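Local coordinates for protein ESSC (Geobacillus thermodenitrificans, PDB 5FWH) that forms part of the bacterial type VII secretion apparatus as an FtsK/SpoIIIE-type ATPase, its N-terminal forkhead-associated region probably mediating protein-protein contacts, at residues K127-W132 with F170-D174; P141-N145 with G158-C163; M1-L7 with M84-G90; Y8-Q13 with V34-F39; S55-V59 with G67-P71. All blocks are in the same frame, centred on the assembly; numbering follows the deposited sequence.

Interaction 1 of 5, residues K127-W132 with F170-D174; sequences KHRGQW and FIEED
Residues 127-132 form the tip of a β-hairpin with a two-residue loop (type I' turn, His128 to Gln131); His128 N to Gln131 O (2.8 Å) and Gln131 N to His128 O (2.6 Å) close it. Lys127, fully extended (all χ near t), reaches across to the 170-174 corner, where its NZ forms a salt bridge with Glu173 OE2 at 2.7 Å. Arg129 (φ/ψ 43/45) and Gly130 (80/5) both have positive φ, as a type I' turn requires; glycine adopts it readily at 130. Trp132 (χ1 m, χ2 103°) does double duty: its NE1 donates to Glu173 O (2.9 Å, 166°), and its five-membered ring lies in an offset stack on Phe170 (χ1 m), centroids 3.8 Å apart and planes at 16°. In the 170-174 corner, Ile171 and Glu172 form a classic β-bulge. The hairpin of strands 123-128 and 131-136 thus meets the corner between strands 166-170 and 175-180 across the β-sandwich, Leu125, Leu155 and Val100 closing around the stacked rings.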
# COMPACT_ATOMS: atom_id res chain seq x y z
N LYS A 127 1.18 21.01 6.41
CA LYS A 127 2.47 21.47 6.78
C LYS A 127 2.34 22.47 7.91
O LYS A 127 1.58 23.44 7.81
CB LYS A 127 3.14 22.11 5.59
CG LYS A 127 4.63 22.14 5.76
CD LYS A 127 5.27 22.62 4.49
CE LYS A 127 6.77 22.52 4.61
NZ LYS A 127 7.41 23.48 3.67
N HIS A 128 3.04 22.22 9.00
CA HIS A 128 3.07 23.13 10.15
C HIS A 128 4.54 23.31 10.51
O HIS A 128 5.26 22.34 10.65
CB HIS A 128 2.32 22.56 11.35
CG HIS A 128 0.86 22.24 11.10
ND1 HIS A 128 -0.04 23.17 10.62
CD2 HIS A 128 0.15 21.11 11.32
CE1 HIS A 128 -1.24 22.62 10.54
NE2 HIS A 128 -1.15 21.37 10.95
N ARG A 129 5.01 24.56 10.58
CA ARG A 129 6.37 24.91 11.02
C ARG A 129 7.43 23.99 10.42
O ARG A 129 8.32 23.51 11.12
CB ARG A 129 6.45 24.98 12.58
CG ARG A 129 6.18 23.67 13.33
CD ARG A 129 6.26 23.75 14.87
NE ARG A 129 7.59 24.08 15.39
CZ ARG A 129 8.06 25.32 15.59
NH1 ARG A 129 7.32 26.41 15.33
NH2 ARG A 129 9.29 25.48 16.06
N GLY A 130 7.32 23.74 9.12
CA GLY A 130 8.27 22.88 8.43
C GLY A 130 8.06 21.38 8.57
O GLY A 130 8.87 20.61 8.06
N GLN A 131 6.98 20.95 9.23
CA GLN A 131 6.71 19.54 9.45
C GLN A 131 5.41 19.14 8.79
O GLN A 131 4.39 19.79 9.00
CB GLN A 131 6.57 19.28 10.96
CG GLN A 131 7.78 19.70 11.79
CD GLN A 131 9.11 19.20 11.22
OE1 GLN A 131 9.88 19.99 10.66
NE2 GLN A 131 9.36 17.89 11.32
N TRP A 132 5.41 18.05 8.03
CA TRP A 132 4.15 17.52 7.52
C TRP A 132 3.43 16.69 8.54
O TRP A 132 4.03 15.87 9.23
CB TRP A 132 4.39 16.72 6.24
CG TRP A 132 4.74 17.59 5.12
CD1 TRP A 132 6.01 17.80 4.59
CD2 TRP A 132 3.86 18.36 4.34
NE1 TRP A 132 5.93 18.67 3.53
CE2 TRP A 132 4.64 19.02 3.35
CE3 TRP A 132 2.48 18.56 4.37
CZ2 TRP A 132 4.09 19.90 2.43
CZ3 TRP A 132 1.92 19.43 3.44
CH2 TRP A 132 2.73 20.10 2.48
N PHE A 170 7.79 11.20 1.72
CA PHE A 170 8.51 12.46 1.61
C PHE A 170 10.01 12.06 1.50
O PHE A 170 10.60 11.40 2.40
CB PHE A 170 8.25 13.39 2.81
CG PHE A 170 6.99 14.23 2.65
CD1 PHE A 170 6.97 15.32 1.80
CD2 PHE A 170 5.82 13.87 3.31
CE1 PHE A 170 5.83 16.06 1.63
CE2 PHE A 170 4.66 14.59 3.15
CZ PHE A 170 4.66 15.70 2.30
N ILE A 171 10.60 12.43 0.39
CA ILE A 171 12.03 12.27 0.23
C ILE A 171 12.70 13.33 1.11
O ILE A 171 13.65 13.05 1.82
CB ILE A 171 12.49 12.55 -1.21
CG1 ILE A 171 11.87 11.56 -2.21
CG2 ILE A 171 14.01 12.56 -1.29
CD1 ILE A 171 12.25 10.12 -2.01
N GLU A 172 12.20 14.56 0.94
CA GLU A 172 12.58 15.76 1.65
C GLU A 172 11.28 16.45 2.02
O GLU A 172 10.18 16.08 1.54
CB GLU A 172 13.41 16.64 0.70
CG GLU A 172 13.79 18.07 1.12
CD GLU A 172 14.51 18.22 2.45
OE1 GLU A 172 13.86 18.03 3.52
OE2 GLU A 172 15.71 18.58 2.41
N GLU A 173 11.41 17.44 2.88
CA GLU A 173 10.33 18.33 3.24
C GLU A 173 9.60 18.91 2.05
O GLU A 173 8.39 19.22 2.15
CB GLU A 173 10.90 19.49 4.01
CG GLU A 173 9.88 20.43 4.63
CD GLU A 173 10.46 21.82 4.86
OE1 GLU A 173 11.71 21.97 4.95
OE2 GLU A 173 9.65 22.77 4.93
N ASP A 174 10.31 19.12 0.96
CA ASP A 174 9.71 19.76 -0.22
C ASP A 174 9.35 18.79 -1.38
O ASP A 174 8.84 19.24 -2.40
CB ASP A 174 10.59 20.97 -0.69
CG ASP A 174 12.11 20.66 -0.74
OD1 ASP A 174 12.49 19.54 -1.16
OD2 ASP A 174 12.94 21.54 -0.36

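Interaction 2 of 5, residues P141-N145 with G158-C163; sequences PLFLN and GDVLLC
Two short antiparallel strands meet in register Leu142-Cys163, Phe143-Leu162, Leu144-Leu161 and Asn145-Val160. Phe143 and Leu162 form the hydrogen-bonded pair (CA-CA 5.0 Å): Phe143 N to Leu162 O and Leu162 N to Phe143 O are both 2.8 Å. Leu144 and Leu161 are the non-hydrogen-bonded pair (CA-CA 4.8 Å). Asn145 N adds a bond to Val160 O (2.9 Å) as Asn145 takes up left-handed backbone angles (53/44). Phe143 (χ1 m, χ2 76°) and Leu162 (m, t) occupy one face, Phe143 CB 4.4 Å from Leu162 CB. On the other face Leu144 (t, p) lays CD1 4.0 Å from CD2 of Leu161 (m, t) and 3.7 Å from Asp159 CB. Leu142, also t, p, swings CD1 to 3.6 Å from Leu162 O. Leu142, Leu144 and Leu161 pack toward Leu149, Leu155, Phe123 and Leu125, while Phe143 and Leu162 are buried against Leu7 and Cys12 of the N-terminal FHA-like sandwich: main-chain bonds hold the strands together, and apolar side chains fix how they pack.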
# COMPACT_ATOMS: atom_id res chain seq x y z
N PRO A 141 -8.93 3.13 5.15
CA PRO A 141 -7.80 2.64 5.97
C PRO A 141 -6.44 2.98 5.40
O PRO A 141 -6.19 2.71 4.21
CB PRO A 141 -8.01 1.13 6.03
CG PRO A 141 -9.18 0.82 5.16
CD PRO A 141 -9.94 2.07 4.94
N LEU A 142 -5.59 3.56 6.25
CA LEU A 142 -4.27 4.09 5.86
C LEU A 142 -3.17 3.63 6.83
O LEU A 142 -3.42 3.66 8.09
CB LEU A 142 -4.37 5.60 5.88
CG LEU A 142 -3.14 6.35 5.47
CD1 LEU A 142 -2.74 6.08 4.03
CD2 LEU A 142 -3.45 7.82 5.67
N PHE A 143 -1.99 3.25 6.33
CA PHE A 143 -0.98 2.66 7.24
C PHE A 143 0.32 3.46 7.26
O PHE A 143 0.86 3.85 6.23
CB PHE A 143 -0.73 1.17 6.92
CG PHE A 143 -2.02 0.32 6.91
CD1 PHE A 143 -2.90 0.40 5.85
CD2 PHE A 143 -2.36 -0.45 7.99
CE1 PHE A 143 -4.11 -0.37 5.82
CE2 PHE A 143 -3.55 -1.18 8.03
CZ PHE A 143 -4.47 -1.12 6.96
N LEU A 144 0.83 3.71 8.45
CA LEU A 144 2.12 4.44 8.62
C LEU A 144 3.09 3.45 9.10
O LEU A 144 2.93 2.96 10.22
CB LEU A 144 1.98 5.55 9.65
CG LEU A 144 3.25 6.26 10.09
CD1 LEU A 144 3.85 6.95 8.88
CD2 LEU A 144 2.90 7.24 11.24
N ASN A 145 4.06 3.14 8.26
CA ASN A 145 5.04 2.09 8.52
C ASN A 145 4.35 0.75 8.89
O ASN A 145 4.68 0.15 9.88
CB ASN A 145 6.04 2.56 9.62
CG ASN A 145 6.74 3.90 9.27
OD1 ASN A 145 6.85 4.80 10.10
ND2 ASN A 145 7.19 4.03 8.03
N GLY A 158 11.19 9.52 5.32
CA GLY A 158 11.17 8.06 5.24
C GLY A 158 10.20 7.34 6.18
O GLY A 158 10.25 6.10 6.28
N ASP A 159 9.31 8.05 6.87
CA ASP A 159 8.02 7.44 7.15
C ASP A 159 7.46 7.05 5.77
O ASP A 159 7.74 7.72 4.74
CB ASP A 159 7.09 8.39 7.88
CG ASP A 159 7.43 8.52 9.41
OD1 ASP A 159 8.05 7.61 9.97
OD2 ASP A 159 7.05 9.53 10.07
N VAL A 160 6.72 5.94 5.74
CA VAL A 160 6.02 5.42 4.54
C VAL A 160 4.54 5.36 4.83
O VAL A 160 4.10 4.75 5.81
CB VAL A 160 6.52 4.03 4.17
CG1 VAL A 160 5.79 3.51 2.94
CG2 VAL A 160 8.06 4.12 3.89
N LEU A 161 3.75 6.01 4.00
CA LEU A 161 2.31 5.86 4.06
C LEU A 161 1.88 4.87 3.01
O LEU A 161 2.26 5.06 1.85
CB LEU A 161 1.66 7.21 3.84
CG LEU A 161 1.79 8.13 5.03
CD1 LEU A 161 1.37 9.53 4.59
CD2 LEU A 161 0.97 7.68 6.24
N LEU A 162 1.06 3.87 3.40
CA LEU A 162 0.56 2.84 2.49
C LEU A 162 -0.94 2.73 2.57
O LEU A 162 -1.49 2.73 3.66
CB LEU A 162 0.99 1.46 2.92
CG LEU A 162 2.43 1.06 2.95
CD1 LEU A 162 2.52 -0.41 3.31
CD2 LEU A 162 3.09 1.31 1.65
N CYS A 163 -1.59 2.61 1.42
CA CYS A 163 -2.91 1.96 1.35
C CYS A 163 -2.85 0.91 0.18
O CYS A 163 -2.00 1.02 -0.65
CB CYS A 163 -3.95 3.05 1.03
SG CYS A 163 -3.41 4.07 -0.33

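Interaction 3 of 5, residues M1-L7 with M84-G90; sequences MSQLWVL and MTIAWSG
Backbone hydrogen bonds dominate this antiparallel pairing of strands 3-7 and 84-88, whose axes approach to 4.7 Å and run at 164°. Trp5-Ala87 and Leu7-Thr85 are hydrogen-bonded pairs, Leu4-Trp88 and Val6-Ile86 non-hydrogen-bonded ones. Trp5 N to Ala87 O and Ala87 N to Trp5 O are both 3.0 Å, Leu7 N to Thr85 O and Thr85 N to Leu7 O both 2.8 Å. CA-H...O contacts fill the gaps, such as Leu4 CA to Ala87 O and Ile86 CA to Trp5 O, each 3.2 Å.

Toward Ser2 and Gly90, side chains join in. Ser89 N reaches Gln3 O (3.1 Å), but Gln3 N finds Ser89 OG (3.1 Å; χ1 p), which in turn donates to Gly90 O (2.5 Å). Trp88 (χ1 t) sends NE1 to Ser2 OG (3.0 Å). Gly90 suits its backbone angles (89/175), which a side chain would resist.

Apolar contacts divide by face. Leu4 (CD1 to Ile86 CG2, 3.9 Å) and Val6 (CG1 to Ile86 CD1, 4.0 Å; Val6 CG1 to SE of selenomethionine Met84, 4.2 Å) share a face with Trp88; Leu4 touches Ile24, and Met84 and Ile86 touch Ile26. Small Ala87 leaves room beside Trp5 (CB-CB 4.2 Å), whose ring with Leu7 faces the second β-sandwich; Gln3 NE2 bonds Gln167 there.

Chemically, one face is apolar, the other mixes apolar side chains with polar Thr85 and Gln3, and Trp5 NE1 is buried without a polar partner.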
# COMPACT_ATOMS: atom_id res chain seq x y z
N MSE A 1 8.45 -3.26 -9.68
CA MSE A 1 8.16 -4.13 -8.50
C MSE A 1 6.83 -4.81 -8.74
O MSE A 1 5.97 -4.34 -9.48
CB MSE A 1 8.13 -3.35 -7.16
CG MSE A 1 9.36 -2.48 -6.83
SE MSE A 1 10.45 -3.07 -5.24
CE MSE A 1 10.27 -1.67 -3.85
N SER A 2 6.69 -5.95 -8.08
CA SER A 2 5.49 -6.75 -7.99
C SER A 2 5.36 -6.93 -6.48
O SER A 2 6.24 -7.50 -5.81
CB SER A 2 5.74 -8.10 -8.67
OG SER A 2 4.67 -9.02 -8.47
N GLN A 3 4.31 -6.36 -5.90
CA GLN A 3 4.19 -6.45 -4.49
C GLN A 3 2.83 -6.98 -4.09
O GLN A 3 1.82 -6.73 -4.76
CB GLN A 3 4.46 -5.10 -3.87
CG GLN A 3 5.91 -4.67 -4.11
CD GLN A 3 6.28 -3.34 -3.46
OE1 GLN A 3 7.34 -3.22 -2.81
NE2 GLN A 3 5.46 -2.33 -3.69
N LEU A 4 2.84 -7.76 -3.02
CA LEU A 4 1.58 -8.06 -2.32
C LEU A 4 1.52 -7.35 -1.03
O LEU A 4 2.49 -7.20 -0.27
CB LEU A 4 1.26 -9.54 -2.07
CG LEU A 4 2.28 -10.60 -1.70
CD1 LEU A 4 1.51 -11.85 -1.33
CD2 LEU A 4 3.21 -10.89 -2.86
N TRP A 5 0.29 -7.03 -0.75
CA TRP A 5 -0.08 -6.40 0.48
C TRP A 5 -0.81 -7.43 1.23
O TRP A 5 -1.76 -8.02 0.69
CB TRP A 5 -0.99 -5.28 0.14
CG TRP A 5 -0.45 -4.45 -0.93
CD1 TRP A 5 -0.15 -4.82 -2.25
CD2 TRP A 5 -0.23 -3.11 -0.85
NE1 TRP A 5 0.24 -3.76 -2.95
CE2 TRP A 5 0.26 -2.68 -2.10
CE3 TRP A 5 -0.35 -2.19 0.18
CZ2 TRP A 5 0.63 -1.40 -2.33
CZ3 TRP A 5 0.01 -0.95 -0.06
CH2 TRP A 5 0.48 -0.55 -1.32
N VAL A 6 -0.41 -7.59 2.45
CA VAL A 6 -1.06 -8.47 3.41
C VAL A 6 -1.64 -7.62 4.60
O VAL A 6 -0.93 -7.03 5.38
CB VAL A 6 -0.07 -9.51 3.87
CG1 VAL A 6 -0.70 -10.47 4.91
CG2 VAL A 6 0.47 -10.24 2.64
N LEU A 7 -2.94 -7.55 4.62
CA LEU A 7 -3.70 -6.80 5.56
C LEU A 7 -4.42 -7.76 6.51
O LEU A 7 -5.05 -8.69 6.09
CB LEU A 7 -4.75 -5.94 4.85
CG LEU A 7 -4.13 -4.91 3.88
CD1 LEU A 7 -4.07 -5.47 2.44
CD2 LEU A 7 -4.95 -3.61 3.89
N MSE A 84 -8.33 -11.86 6.74
CA MSE A 84 -7.10 -11.30 6.13
C MSE A 84 -7.33 -10.91 4.67
O MSE A 84 -7.92 -11.68 3.93
CB MSE A 84 -5.97 -12.37 6.29
CG MSE A 84 -4.99 -12.38 5.15
SE MSE A 84 -3.43 -13.67 5.27
CE MSE A 84 -3.08 -13.69 7.20
N THR A 85 -6.82 -9.77 4.21
CA THR A 85 -6.89 -9.45 2.76
C THR A 85 -5.49 -9.48 2.11
O THR A 85 -4.42 -9.04 2.72
CB THR A 85 -7.62 -8.09 2.58
OG1 THR A 85 -8.97 -8.23 3.07
CG2 THR A 85 -7.65 -7.64 1.14
N ILE A 86 -5.43 -10.10 0.93
CA ILE A 86 -4.21 -10.04 0.09
C ILE A 86 -4.55 -9.33 -1.19
O ILE A 86 -5.64 -9.58 -1.79
CB ILE A 86 -3.69 -11.41 -0.35
CG1 ILE A 86 -3.67 -12.41 0.80
CG2 ILE A 86 -2.31 -11.25 -1.01
CD1 ILE A 86 -3.10 -11.89 2.09
N ALA A 87 -3.66 -8.43 -1.60
CA ALA A 87 -3.91 -7.67 -2.77
C ALA A 87 -2.60 -7.72 -3.55
O ALA A 87 -1.51 -7.88 -2.96
CB ALA A 87 -4.24 -6.28 -2.37
N TRP A 88 -2.72 -7.61 -4.86
CA TRP A 88 -1.59 -7.66 -5.72
C TRP A 88 -1.60 -6.45 -6.59
O TRP A 88 -2.64 -6.08 -7.14
CB TRP A 88 -1.61 -8.96 -6.50
CG TRP A 88 -0.42 -9.20 -7.35
CD1 TRP A 88 0.86 -9.04 -6.99
CD2 TRP A 88 -0.40 -9.66 -8.71
NE1 TRP A 88 1.69 -9.37 -8.03
CE2 TRP A 88 0.94 -9.78 -9.09
CE3 TRP A 88 -1.39 -9.98 -9.63
CZ2 TRP A 88 1.33 -10.21 -10.37
CZ3 TRP A 88 -1.02 -10.45 -10.88
CH2 TRP A 88 0.33 -10.54 -11.26
N SER A 89 -0.43 -5.84 -6.73
CA SER A 89 -0.17 -4.67 -7.57
C SER A 89 -0.09 -4.97 -9.06
O SER A 89 -0.17 -4.06 -9.88
CB SER A 89 1.25 -4.09 -7.22
OG SER A 89 2.31 -4.94 -7.77
N GLY A 90 0.23 -6.20 -9.40
CA GLY A 90 0.53 -6.52 -10.78
C GLY A 90 2.02 -6.31 -10.99
O GLY A 90 2.75 -5.85 -10.10

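Interaction 4 of 5, residues Y8-Q13 with V34-F39; sequences YETYCQ and VTVSSF
Gln13 of strand 11-16 makes the chief polar link between a β-hairpin of the FHA-like sandwich and strand 34-35. Its NE2 donates twice: to Tyr8 OH (2.8 Å) within the hairpin and to the backbone Thr35 O (3.2 Å, 162°) across the gap, as suits a primary amide with two protons. The hairpin tip reaches the loop after strand 34-35 through Ser38 OG, which donates to Glu9 OE2, also at 3.2 Å. The backbones stay well apart, with nearest CA pairs of 8.1 Å (Gln13-Val34) and 8.5 Å (Tyr8-Val36), so side chains bridge the space.

The hairpin is closed by a type II' turn from Tyr8 to Tyr11, with Tyr11 N to Tyr8 O at 2.8 Å and Tyr8 N to Tyr11 O at 3.2 Å; Glu9 occupies the strained second position (41/-120). Val36-Phe39 forms a type I turn.

Between these turns lies the Tyr8 ring (χ1 p). Its edge points to the face of Phe39 (χ1 m), centroids 6.0 Å apart and planes at 76°. Met84 of strand 84-88 packs against Val36 and Phe39. Val36 (χ1 t) covers one face of the tyrosine in a CH-π contact, its CG1 4.0 Å from the Tyr8 ring centroid.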
# COMPACT_ATOMS: atom_id res chain seq x y z
N TYR A 8 -4.30 -7.43 7.79
CA TYR A 8 -4.93 -8.18 8.89
C TYR A 8 -4.89 -7.30 10.15
O TYR A 8 -3.99 -6.42 10.27
CB TYR A 8 -4.17 -9.48 9.11
CG TYR A 8 -2.72 -9.25 9.43
CD1 TYR A 8 -1.80 -8.96 8.43
CD2 TYR A 8 -2.24 -9.33 10.73
CE1 TYR A 8 -0.50 -8.77 8.69
CE2 TYR A 8 -0.92 -9.10 11.02
CZ TYR A 8 -0.05 -8.83 9.98
OH TYR A 8 1.26 -8.60 10.23
N GLU A 9 -5.85 -7.52 11.08
CA GLU A 9 -6.01 -6.68 12.26
C GLU A 9 -5.83 -5.20 11.86
O GLU A 9 -6.57 -4.74 11.00
CB GLU A 9 -5.09 -7.11 13.40
CG GLU A 9 -5.28 -8.59 13.77
CD GLU A 9 -4.89 -9.00 15.20
OE1 GLU A 9 -4.93 -8.14 16.14
OE2 GLU A 9 -4.56 -10.20 15.40
N THR A 10 -4.85 -4.51 12.43
CA THR A 10 -4.56 -3.09 12.16
C THR A 10 -3.18 -2.91 11.45
O THR A 10 -2.50 -1.89 11.62
CB THR A 10 -4.55 -2.36 13.51
OG1 THR A 10 -3.61 -3.02 14.39
CG2 THR A 10 -5.98 -2.35 14.12
N TYR A 11 -2.74 -3.94 10.73
CA TYR A 11 -1.43 -3.97 10.11
C TYR A 11 -1.60 -4.16 8.62
O TYR A 11 -2.62 -4.70 8.18
CB TYR A 11 -0.60 -5.12 10.65
CG TYR A 11 -0.48 -4.97 12.15
CD1 TYR A 11 0.25 -3.92 12.69
CD2 TYR A 11 -1.19 -5.82 13.02
CE1 TYR A 11 0.30 -3.72 14.08
CE2 TYR A 11 -1.13 -5.65 14.38
CZ TYR A 11 -0.38 -4.60 14.90
OH TYR A 11 -0.33 -4.44 16.23
N CYS A 12 -0.58 -3.70 7.88
CA CYS A 12 -0.45 -4.00 6.48
C CYS A 12 1.04 -4.29 6.29
O CYS A 12 1.87 -3.44 6.64
CB CYS A 12 -0.85 -2.78 5.67
SG CYS A 12 -0.72 -2.96 3.86
N GLN A 13 1.37 -5.49 5.83
CA GLN A 13 2.75 -5.83 5.40
C GLN A 13 2.77 -5.81 3.90
O GLN A 13 1.80 -6.25 3.26
CB GLN A 13 3.11 -7.24 5.77
CG GLN A 13 3.26 -7.44 7.24
CD GLN A 13 3.90 -8.77 7.59
OE1 GLN A 13 4.91 -9.20 7.00
NE2 GLN A 13 3.35 -9.41 8.61
N VAL A 34 5.96 -14.55 4.45
CA VAL A 34 5.30 -13.47 5.20
C VAL A 34 4.75 -14.12 6.47
O VAL A 34 4.01 -15.11 6.37
CB VAL A 34 4.17 -12.81 4.35
CG1 VAL A 34 3.35 -11.84 5.20
CG2 VAL A 34 4.73 -12.06 3.15
N THR A 35 5.16 -13.58 7.64
CA THR A 35 4.91 -14.14 9.00
C THR A 35 3.81 -13.34 9.69
O THR A 35 4.05 -12.20 10.08
CB THR A 35 6.16 -14.04 9.95
OG1 THR A 35 7.32 -14.70 9.40
CG2 THR A 35 5.86 -14.60 11.33
N VAL A 36 2.61 -13.91 9.79
CA VAL A 36 1.55 -13.41 10.66
C VAL A 36 1.45 -14.33 11.88
O VAL A 36 0.82 -15.39 11.82
CB VAL A 36 0.19 -13.41 9.97
CG1 VAL A 36 -0.85 -12.81 10.91
CG2 VAL A 36 0.28 -12.67 8.61
N SER A 37 2.05 -13.92 12.99
CA SER A 37 2.16 -14.79 14.16
C SER A 37 0.90 -14.85 14.99
O SER A 37 0.69 -15.81 15.73
CB SER A 37 3.33 -14.37 15.04
OG SER A 37 3.37 -12.97 15.09
N SER A 38 0.06 -13.82 14.88
CA SER A 38 -1.15 -13.78 15.66
C SER A 38 -2.25 -14.72 15.15
O SER A 38 -3.21 -14.92 15.89
CB SER A 38 -1.66 -12.34 15.72
OG SER A 38 -1.98 -11.86 14.42
N PHE A 39 -2.14 -15.26 13.91
CA PHE A 39 -3.10 -16.22 13.34
C PHE A 39 -2.65 -17.71 13.51
O PHE A 39 -1.44 -18.00 13.53
CB PHE A 39 -3.25 -15.95 11.86
CG PHE A 39 -4.10 -14.75 11.52
CD1 PHE A 39 -4.25 -13.64 12.39
CD2 PHE A 39 -4.75 -14.72 10.30
CE1 PHE A 39 -5.03 -12.55 12.02
CE2 PHE A 39 -5.53 -13.62 9.94
CZ PHE A 39 -5.68 -12.54 10.80

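Interaction 5 of 5, residues S55-V59 with G67-P71; sequences STLAV and GELKP
Leu69, Val59 and Thr56 have the most surface covered here, and each does a different job in joining strands 57-59 and 67-69, which run antiparallel with axes 4.6 Å apart at 151°. Leu69 (m, t) pairs with Leu57 as a hydrogen-bonded pair (CA-CA 5.0 Å): Leu69 N to Leu57 O is 2.8 Å and Leu57 N to Leu69 O 2.9 Å. The side chains lie on one face, Leu57 CB 4.3 Å from Leu69 CB, and Leu69 also extends CD1 diagonally to Val59 CG2 at 3.7 Å.

Val59 (χ1 t) stands opposite Gly67, so the partner offers no side chain and the valine can lean on Leu69 instead. Val59 N bonds Gly67 O (3.0 Å); the return bond from Gly67 N to Val59 O is weak at 3.4 Å.

Thr56, at the open end, takes the t rotamer and sends OG1 to Leu69 O (2.7 Å), which thereby accepts from both Thr56 OG1 and Leu57 N. Beyond it Ser55 O meets Pro71 CD at 3.6 Å.

On the other face Ala58 and Glu68 form the non-hydrogen-bonded pair, and Glu68 OE2 turns to Gln65. Leu57 and Val59 rest on Ile48 of strand 46-50, while Leu57 and Pro71 touch Trp88 in the facing sheet. An exposed outer face, with the charged Glu68, over an apolar inner one is what an edge β-hairpin of a β-sandwich such as the FHA fold requires.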
# COMPACT_ATOMS: atom_id res chain seq x y z
N SER A 55 1.09 -13.55 -15.65
CA SER A 55 -0.12 -12.74 -15.74
C SER A 55 -0.93 -12.70 -14.43
O SER A 55 -1.36 -11.62 -14.02
CB SER A 55 -1.00 -13.22 -16.90
OG SER A 55 -1.34 -14.60 -16.76
N THR A 56 -1.13 -13.85 -13.77
CA THR A 56 -1.93 -13.89 -12.55
C THR A 56 -1.28 -14.69 -11.42
O THR A 56 -0.33 -15.42 -11.64
CB THR A 56 -3.35 -14.41 -12.86
OG1 THR A 56 -4.06 -14.57 -11.64
CG2 THR A 56 -3.31 -15.73 -13.56
N LEU A 57 -1.78 -14.51 -10.19
CA LEU A 57 -1.30 -15.27 -9.03
C LEU A 57 -2.34 -16.26 -8.63
O LEU A 57 -3.51 -15.94 -8.53
CB LEU A 57 -1.01 -14.35 -7.85
CG LEU A 57 0.36 -13.68 -7.79
CD1 LEU A 57 0.87 -13.27 -9.14
CD2 LEU A 57 0.29 -12.49 -6.84
N ALA A 58 -1.92 -17.49 -8.37
CA ALA A 58 -2.86 -18.49 -7.91
C ALA A 58 -2.78 -18.41 -6.38
O ALA A 58 -1.69 -18.25 -5.82
CB ALA A 58 -2.46 -19.84 -8.41
N VAL A 59 -3.95 -18.41 -5.76
CA VAL A 59 -4.09 -18.36 -4.35
C VAL A 59 -4.66 -19.71 -3.94
O VAL A 59 -5.75 -20.14 -4.39
CB VAL A 59 -5.02 -17.23 -3.82
CG1 VAL A 59 -5.07 -17.29 -2.28
CG2 VAL A 59 -4.51 -15.84 -4.18
N GLY A 67 -8.75 -18.87 -5.27
CA GLY A 67 -8.83 -17.68 -6.12
C GLY A 67 -7.65 -17.50 -7.05
O GLY A 67 -6.70 -18.28 -7.06
N GLU A 68 -7.75 -16.48 -7.87
CA GLU A 68 -6.62 -16.04 -8.63
C GLU A 68 -6.65 -14.56 -8.54
O GLU A 68 -7.73 -14.00 -8.55
CB GLU A 68 -6.77 -16.44 -10.08
CG GLU A 68 -6.90 -17.93 -10.25
CD GLU A 68 -6.80 -18.36 -11.71
OE1 GLU A 68 -6.59 -17.47 -12.60
OE2 GLU A 68 -6.93 -19.59 -11.95
N LEU A 69 -5.49 -13.92 -8.44
CA LEU A 69 -5.43 -12.52 -8.37
C LEU A 69 -4.84 -12.00 -9.66
O LEU A 69 -3.76 -12.41 -10.11
CB LEU A 69 -4.57 -12.06 -7.17
CG LEU A 69 -5.08 -12.42 -5.79
CD1 LEU A 69 -3.99 -12.25 -4.78
CD2 LEU A 69 -6.32 -11.56 -5.44
N LYS A 70 -5.55 -11.05 -10.24
CA LYS A 70 -5.05 -10.29 -11.36
C LYS A 70 -4.44 -9.04 -10.81
O LYS A 70 -4.60 -8.71 -9.62
CB LYS A 70 -6.20 -9.94 -12.33
CG LYS A 70 -6.93 -11.17 -12.84
CD LYS A 70 -7.78 -10.92 -14.09
CE LYS A 70 -8.55 -9.59 -14.08
NZ LYS A 70 -9.51 -9.45 -12.95
N PRO A 71 -3.67 -8.35 -11.65
CA PRO A 71 -3.14 -7.08 -11.22
C PRO A 71 -4.21 -6.14 -10.64
O PRO A 71 -5.34 -6.06 -11.18
CB PRO A 71 -2.55 -6.53 -12.52
CG PRO A 71 -2.08 -7.77 -13.22
CD PRO A 71 -3.20 -8.71 -13.00

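In the fold
An N-terminal FHA-like β-sandwich and a second one, probably also FHA-like, hold these contacts. Interaction 3 is the most buried: it touches interaction 5 through Trp88 packed on Leu57 and Leu69, and interaction 4 through Met84 against Val36 and Phe39. Interaction 4 joins the sheet of interaction 3, through 8-13, to the opposing sheet, through 34-35, by side-chain bridging rather than backbone pairing. Interaction 5 is a hairpin at a sheet edge, one face exposed, its apolar residues turned inward. Interaction 2, strand pairing in the second sandwich, sets Phe143 and Leu162 against Trp5, Leu7 and Cys12 of the first. Interaction 1, its centre about 38 Å from that of interaction 5, relies on charge and ring stacking at a partly buried corner.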